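Local coordinates for protein putative methylthioribose-1-phosphate isomerase (PDB 6A34) that probably catalyses the interconversion of 5-methylthioribose 1-phosphate and 5-methylthioribulose 1-phosphate in the methionine salvage pathway, at residues Met1-Pro7 with Leu148-Tyr153; Glu9-Leu13 with Trp213-Asp218. All blocks are in the same frame, centred on the assembly; numbering follows the deposited sequence.

Contact 1 of 2, residues Met1-Pro7 with Leu148-Tyr153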
# COMPACT_ATOMS: atom_id res chain seq x y z
N MET A 1 4.69 -7.75 -37.78
CA MET A 1 4.48 -6.56 -36.90
C MET A 1 4.85 -5.28 -37.66
O MET A 1 6.03 -5.05 -37.98
CB MET A 1 5.33 -6.66 -35.61
CG MET A 1 5.02 -5.60 -34.55
SD MET A 1 3.25 -5.44 -34.14
CE MET A 1 2.72 -7.14 -33.95
N GLU A 2 3.83 -4.48 -37.97
CA GLU A 2 4.02 -3.13 -38.47
C GLU A 2 3.78 -2.15 -37.32
O GLU A 2 2.79 -2.26 -36.56
CB GLU A 2 3.16 -2.84 -39.71
CG GLU A 2 1.66 -2.66 -39.45
CD GLU A 2 0.90 -1.90 -40.54
OE1 GLU A 2 1.51 -1.55 -41.57
OE2 GLU A 2 -0.32 -1.67 -40.35
N ILE A 3 4.76 -1.25 -37.18
CA ILE A 3 4.68 -0.07 -36.36
C ILE A 3 3.72 0.91 -37.07
O ILE A 3 4.02 1.37 -38.16
CB ILE A 3 6.09 0.54 -36.16
CG1 ILE A 3 7.12 -0.51 -35.71
CG2 ILE A 3 6.04 1.72 -35.21
CD1 ILE A 3 6.63 -1.46 -34.65
N ARG A 4 2.59 1.18 -36.42
CA ARG A 4 1.50 1.98 -36.95
C ARG A 4 1.58 3.42 -36.41
O ARG A 4 0.93 4.32 -36.96
CB ARG A 4 0.15 1.37 -36.57
CG ARG A 4 -0.12 -0.00 -37.19
CD ARG A 4 -1.30 -0.77 -36.57
NE ARG A 4 -1.15 -1.10 -35.15
CZ ARG A 4 -1.98 -0.68 -34.19
NH1 ARG A 4 -2.88 0.27 -34.44
NH2 ARG A 4 -1.91 -1.23 -32.98
N TYR A 5 2.33 3.63 -35.32
CA TYR A 5 2.39 4.94 -34.68
C TYR A 5 3.85 5.38 -34.54
O TYR A 5 4.74 4.56 -34.42
CB TYR A 5 1.68 4.93 -33.32
CG TYR A 5 0.19 4.66 -33.37
CD1 TYR A 5 -0.71 5.65 -33.74
CD2 TYR A 5 -0.31 3.41 -33.01
CE1 TYR A 5 -2.07 5.40 -33.77
CE2 TYR A 5 -1.67 3.15 -33.05
CZ TYR A 5 -2.55 4.14 -33.43
OH TYR A 5 -3.89 3.90 -33.45
N THR A 6 4.07 6.70 -34.62
CA THR A 6 5.32 7.36 -34.24
C THR A 6 5.23 7.77 -32.77
O THR A 6 4.14 7.90 -32.22
CB THR A 6 5.58 8.59 -35.12
OG1 THR A 6 4.54 9.52 -34.81
CG2 THR A 6 5.60 8.32 -36.62
N PRO A 7 6.37 7.98 -32.09
CA PRO A 7 6.37 8.49 -30.72
C PRO A 7 5.44 9.68 -30.51
O PRO A 7 4.72 9.68 -29.55
CB PRO A 7 7.82 8.91 -30.52
CG PRO A 7 8.58 7.90 -31.31
CD PRO A 7 7.73 7.67 -32.54
N LEU A 148 8.82 1.32 -28.93
CA LEU A 148 7.81 1.35 -29.96
C LEU A 148 7.34 -0.07 -30.31
O LEU A 148 6.15 -0.34 -30.41
CB LEU A 148 8.37 2.05 -31.19
CG LEU A 148 8.12 3.55 -31.25
CD1 LEU A 148 8.88 4.14 -32.45
CD2 LEU A 148 6.64 3.85 -31.35
N ARG A 149 8.29 -0.98 -30.49
CA ARG A 149 8.00 -2.36 -30.83
C ARG A 149 7.23 -3.03 -29.68
O ARG A 149 6.19 -3.66 -29.93
CB ARG A 149 9.30 -3.11 -31.13
CG ARG A 149 9.97 -2.71 -32.45
CD ARG A 149 11.17 -3.55 -32.81
NE ARG A 149 12.19 -3.66 -31.77
CZ ARG A 149 13.30 -2.92 -31.70
NH1 ARG A 149 13.42 -1.86 -32.48
NH2 ARG A 149 14.27 -3.25 -30.86
N MET A 150 7.73 -2.90 -28.44
CA MET A 150 7.06 -3.50 -27.27
C MET A 150 5.58 -3.08 -27.24
O MET A 150 4.73 -3.88 -26.98
CB MET A 150 7.69 -3.02 -25.97
CG MET A 150 8.73 -3.94 -25.39
SD MET A 150 9.50 -3.09 -23.98
CE MET A 150 10.98 -2.41 -24.73
N GLY A 151 5.31 -1.79 -27.46
CA GLY A 151 3.97 -1.24 -27.35
C GLY A 151 3.01 -1.92 -28.30
O GLY A 151 1.88 -2.26 -27.92
N HIS A 152 3.46 -2.08 -29.55
CA HIS A 152 2.63 -2.66 -30.62
C HIS A 152 2.46 -4.16 -30.38
O HIS A 152 1.35 -4.68 -30.57
CB HIS A 152 3.17 -2.34 -32.03
CG HIS A 152 3.07 -0.89 -32.38
ND1 HIS A 152 4.00 0.04 -31.96
CD2 HIS A 152 2.11 -0.20 -33.04
CE1 HIS A 152 3.63 1.24 -32.38
NE2 HIS A 152 2.48 1.13 -33.03
N TYR A 153 3.54 -4.86 -29.98
CA TYR A 153 3.44 -6.31 -29.65
C TYR A 153 2.48 -6.53 -28.47
O TYR A 153 1.63 -7.38 -28.55
CB TYR A 153 4.78 -6.91 -29.26
CG TYR A 153 5.67 -7.24 -30.42
CD1 TYR A 153 5.25 -8.12 -31.40
CD2 TYR A 153 6.96 -6.72 -30.50
CE1 TYR A 153 6.07 -8.46 -32.46
CE2 TYR A 153 7.79 -7.04 -31.57
CZ TYR A 153 7.34 -7.90 -32.55
OH TYR A 153 8.14 -8.25 -33.57
O HOH W 1 -0.27 -3.37 -32.49

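Contact 2 of 2, residues Glu9-Leu13 with Trp213-Asp218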
# COMPACT_ATOMS: atom_id res chain seq x y z
N GLU A 9 2.79 10.61 -32.09
CA GLU A 9 1.38 10.27 -32.14
C GLU A 9 0.92 9.59 -30.83
O GLU A 9 -0.28 9.52 -30.60
CB GLU A 9 1.07 9.37 -33.35
CG GLU A 9 1.15 10.11 -34.67
CD GLU A 9 1.03 9.22 -35.89
OE1 GLU A 9 1.61 8.13 -35.91
OE2 GLU A 9 0.36 9.64 -36.85
N LEU A 10 1.86 9.07 -30.02
CA LEU A 10 1.55 8.25 -28.82
C LEU A 10 1.59 9.09 -27.53
O LEU A 10 0.91 8.77 -26.56
CB LEU A 10 2.53 7.08 -28.75
CG LEU A 10 2.30 5.98 -29.78
CD1 LEU A 10 3.38 4.94 -29.68
CD2 LEU A 10 0.92 5.34 -29.65
N THR A 11 2.38 10.16 -27.51
CA THR A 11 2.53 10.98 -26.30
C THR A 11 2.71 12.45 -26.69
O THR A 11 3.19 12.74 -27.77
CB THR A 11 3.74 10.55 -25.46
OG1 THR A 11 3.66 11.23 -24.20
CG2 THR A 11 5.05 10.86 -26.15
N LYS A 12 2.37 13.34 -25.77
CA LYS A 12 2.60 14.76 -25.91
C LYS A 12 3.84 15.18 -25.12
O LYS A 12 4.27 16.31 -25.19
CB LYS A 12 1.39 15.55 -25.42
CG LYS A 12 0.17 15.48 -26.31
CD LYS A 12 -1.09 16.01 -25.62
CE LYS A 12 -2.37 15.55 -26.29
NZ LYS A 12 -3.37 15.06 -25.30
N LEU A 13 4.41 14.25 -24.35
CA LEU A 13 5.57 14.49 -23.55
C LEU A 13 6.79 14.57 -24.45
O LEU A 13 6.91 13.80 -25.41
CB LEU A 13 5.75 13.35 -22.55
CG LEU A 13 4.77 13.30 -21.38
CD1 LEU A 13 4.93 12.01 -20.59
CD2 LEU A 13 4.93 14.50 -20.45
N TRP A 213 0.66 11.04 -13.20
CA TRP A 213 0.97 12.28 -13.84
C TRP A 213 1.12 12.10 -15.36
O TRP A 213 0.39 12.72 -16.10
CB TRP A 213 2.22 12.89 -13.22
CG TRP A 213 2.51 14.20 -13.85
CD1 TRP A 213 1.96 15.40 -13.52
CD2 TRP A 213 3.32 14.43 -15.02
NE1 TRP A 213 2.38 16.36 -14.39
CE2 TRP A 213 3.23 15.81 -15.31
CE3 TRP A 213 4.12 13.62 -15.83
CZ2 TRP A 213 3.90 16.40 -16.39
CZ3 TRP A 213 4.80 14.21 -16.88
CH2 TRP A 213 4.68 15.57 -17.16
N GLU A 214 2.04 11.24 -15.82
CA GLU A 214 2.31 11.13 -17.27
C GLU A 214 1.10 10.58 -18.03
O GLU A 214 0.88 10.99 -19.15
CB GLU A 214 3.57 10.34 -17.62
CG GLU A 214 3.66 8.93 -17.05
CD GLU A 214 4.72 8.11 -17.78
OE1 GLU A 214 4.51 7.87 -18.98
OE2 GLU A 214 5.80 7.81 -17.19
N TYR A 215 0.35 9.62 -17.45
CA TYR A 215 -0.73 9.01 -18.21
C TYR A 215 -1.89 9.99 -18.27
O TYR A 215 -2.62 10.06 -19.29
CB TYR A 215 -1.13 7.64 -17.66
CG TYR A 215 -0.07 6.57 -17.76
CD1 TYR A 215 0.66 6.40 -18.93
CD2 TYR A 215 0.23 5.74 -16.69
CE1 TYR A 215 1.64 5.42 -19.03
CE2 TYR A 215 1.21 4.76 -16.78
CZ TYR A 215 1.92 4.60 -17.96
OH TYR A 215 2.91 3.66 -18.07
N SER A 216 -2.06 10.75 -17.19
CA SER A 216 -3.01 11.83 -17.18
C SER A 216 -2.61 12.92 -18.20
O SER A 216 -3.40 13.33 -19.02
CB SER A 216 -3.22 12.39 -15.81
OG SER A 216 -4.38 13.20 -15.84
N TYR A 217 -1.36 13.37 -18.16
CA TYR A 217 -0.85 14.34 -19.11
C TYR A 217 -1.26 13.98 -20.54
O TYR A 217 -1.64 14.87 -21.30
CB TYR A 217 0.67 14.44 -19.02
CG TYR A 217 1.25 15.64 -19.74
CD1 TYR A 217 1.62 15.55 -21.07
CD2 TYR A 217 1.46 16.84 -19.08
CE1 TYR A 217 2.17 16.62 -21.74
CE2 TYR A 217 2.02 17.93 -19.74
CZ TYR A 217 2.37 17.82 -21.08
OH TYR A 217 2.94 18.85 -21.78
N ASP A 218 -1.23 12.70 -20.89
CA ASP A 218 -1.52 12.27 -22.23
C ASP A 218 -3.01 11.99 -22.42
O ASP A 218 -3.39 11.53 -23.50
CB ASP A 218 -0.66 11.07 -22.62
CG ASP A 218 0.72 11.46 -23.12
OD1 ASP A 218 0.85 12.62 -23.60
OD2 ASP A 218 1.66 10.60 -23.06

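Contact 1 of 2, residues Met1-Pro7 with Leu148-Tyr153
The chain starts as an irregular run without helix or strand, Met1-Pro7, bent at Arg4 and laid against two turns near the end of the long helix 125-157. The backbones come closest at Ile3 and His152, whose CA atoms are 6.6 Å apart, with Met1 CA 7.3 Å from Tyr153 CA. Thr6 then serves as N-cap of the short helix 7-10.

His152 is the hub. Its CB points at the N-terminal run, and ND1 donates 2.7 Å to Leu148 O one turn back in its own helix. That bond fixes the ring and leaves NE2 as an acceptor, which takes a long, weak hydrogen bond of 3.4 Å from Tyr5 N. Ile3 CA sits over a face of the imidazole, 4.2 Å from the ring centroid, a CH-pi contact. At the outer end Met1 lies on Tyr153: its CG is 3.9 Å from the ring centroid over the face, and SD adds an oblique Met-aromatic contact at 4.7 Å from the same centroid, although Met1 is poorly ordered. At the other end Pro7 CD packs 3.7 Å from Leu148 CD1.

Water 1 bridges the segments, 2.7 Å from Arg4 NH2 and 2.8 Å from His152 O. Arg4 also forms a salt bridge with Asp190, just past the end of helix 180-189, which hydrogen-bonds Tyr5 OH as well.

Away from the predicted substrate site, this is surface packing of an N-terminal arm across the helix that leads into strand 161-165, the first strand in the chain of the parallel part of the Rossmann-like sheet.

Contact 2 of 2, residues Glu9-Leu13 with Trp213-Asp218
Here an ST turn at Thr11 docks onto the C-terminal end of helix 206-217, in the Rossmann-like part of the eIF-2B-related fold. Within the turn, Leu13 N donates 3.1 Å to Thr11 OG1, just after the short helix 7-10 has ended.

Apolar contacts centre on Leu13. Its CD2 reaches over a face of the Tyr217 ring, a CH-pi contact 3.8 Å from the centroid, and comes within 3.5 Å of Trp213 CH2; CD1 rests 3.7 Å from Glu214 CB. Trp213, Glu214 and Tyr217 lie on one side of the helix, so their side chains together form the seat for this leucine. Lys12 adds CB at the edge of the Tyr217 ring, 3.9 Å from CE1. Phe36 packs its ring against both Trp213 and Tyr217, and Trp213 also touches Pro314 of the second subunit.

Charged groups tie the same helix inward. Glu214 forms a salt bridge with Arg185 and accepts hydrogen bonds from the backbone N atoms of Ser171 and Leu172, and its side chain is about 6 Å from that of Arg57, a predicted substrate-binding residue. Arg185 makes a salt bridge with Asp218 as well, joining helix 180-189 to this corner.

Hydrogen bonds between the segments all end on the Asp218 carboxylate, placed where the helix gives way to loop; Asp218 CA is 5.9 Å from Thr11 CA. Lys12 N donates 2.7 Å to Asp218 OD1, while Thr11 OG1 donates to Asp218 OD2 over a very short 2.4 Å.

Starting from Met1, the chain makes its half of contact 1, turns through the short helix 7-10 and at once supplies its half of contact 2. Contact 1 closes when helix 125-157 comes back against residues 1-7; contact 2 closes only after strands 161-165 and 193-199, when helix 206-217 ends beside residues 9-13. The two loops therefore cross. Their centres are about 16 Å apart, yet they touch through Leu10, whose CG is 3.7 Å from Tyr5 CB and whose CD1 is 3.8 Å from Leu148 CD2. Helix 180-189 borders both, so one N-terminal run ties helices 125-157, 180-189 and 206-217 together.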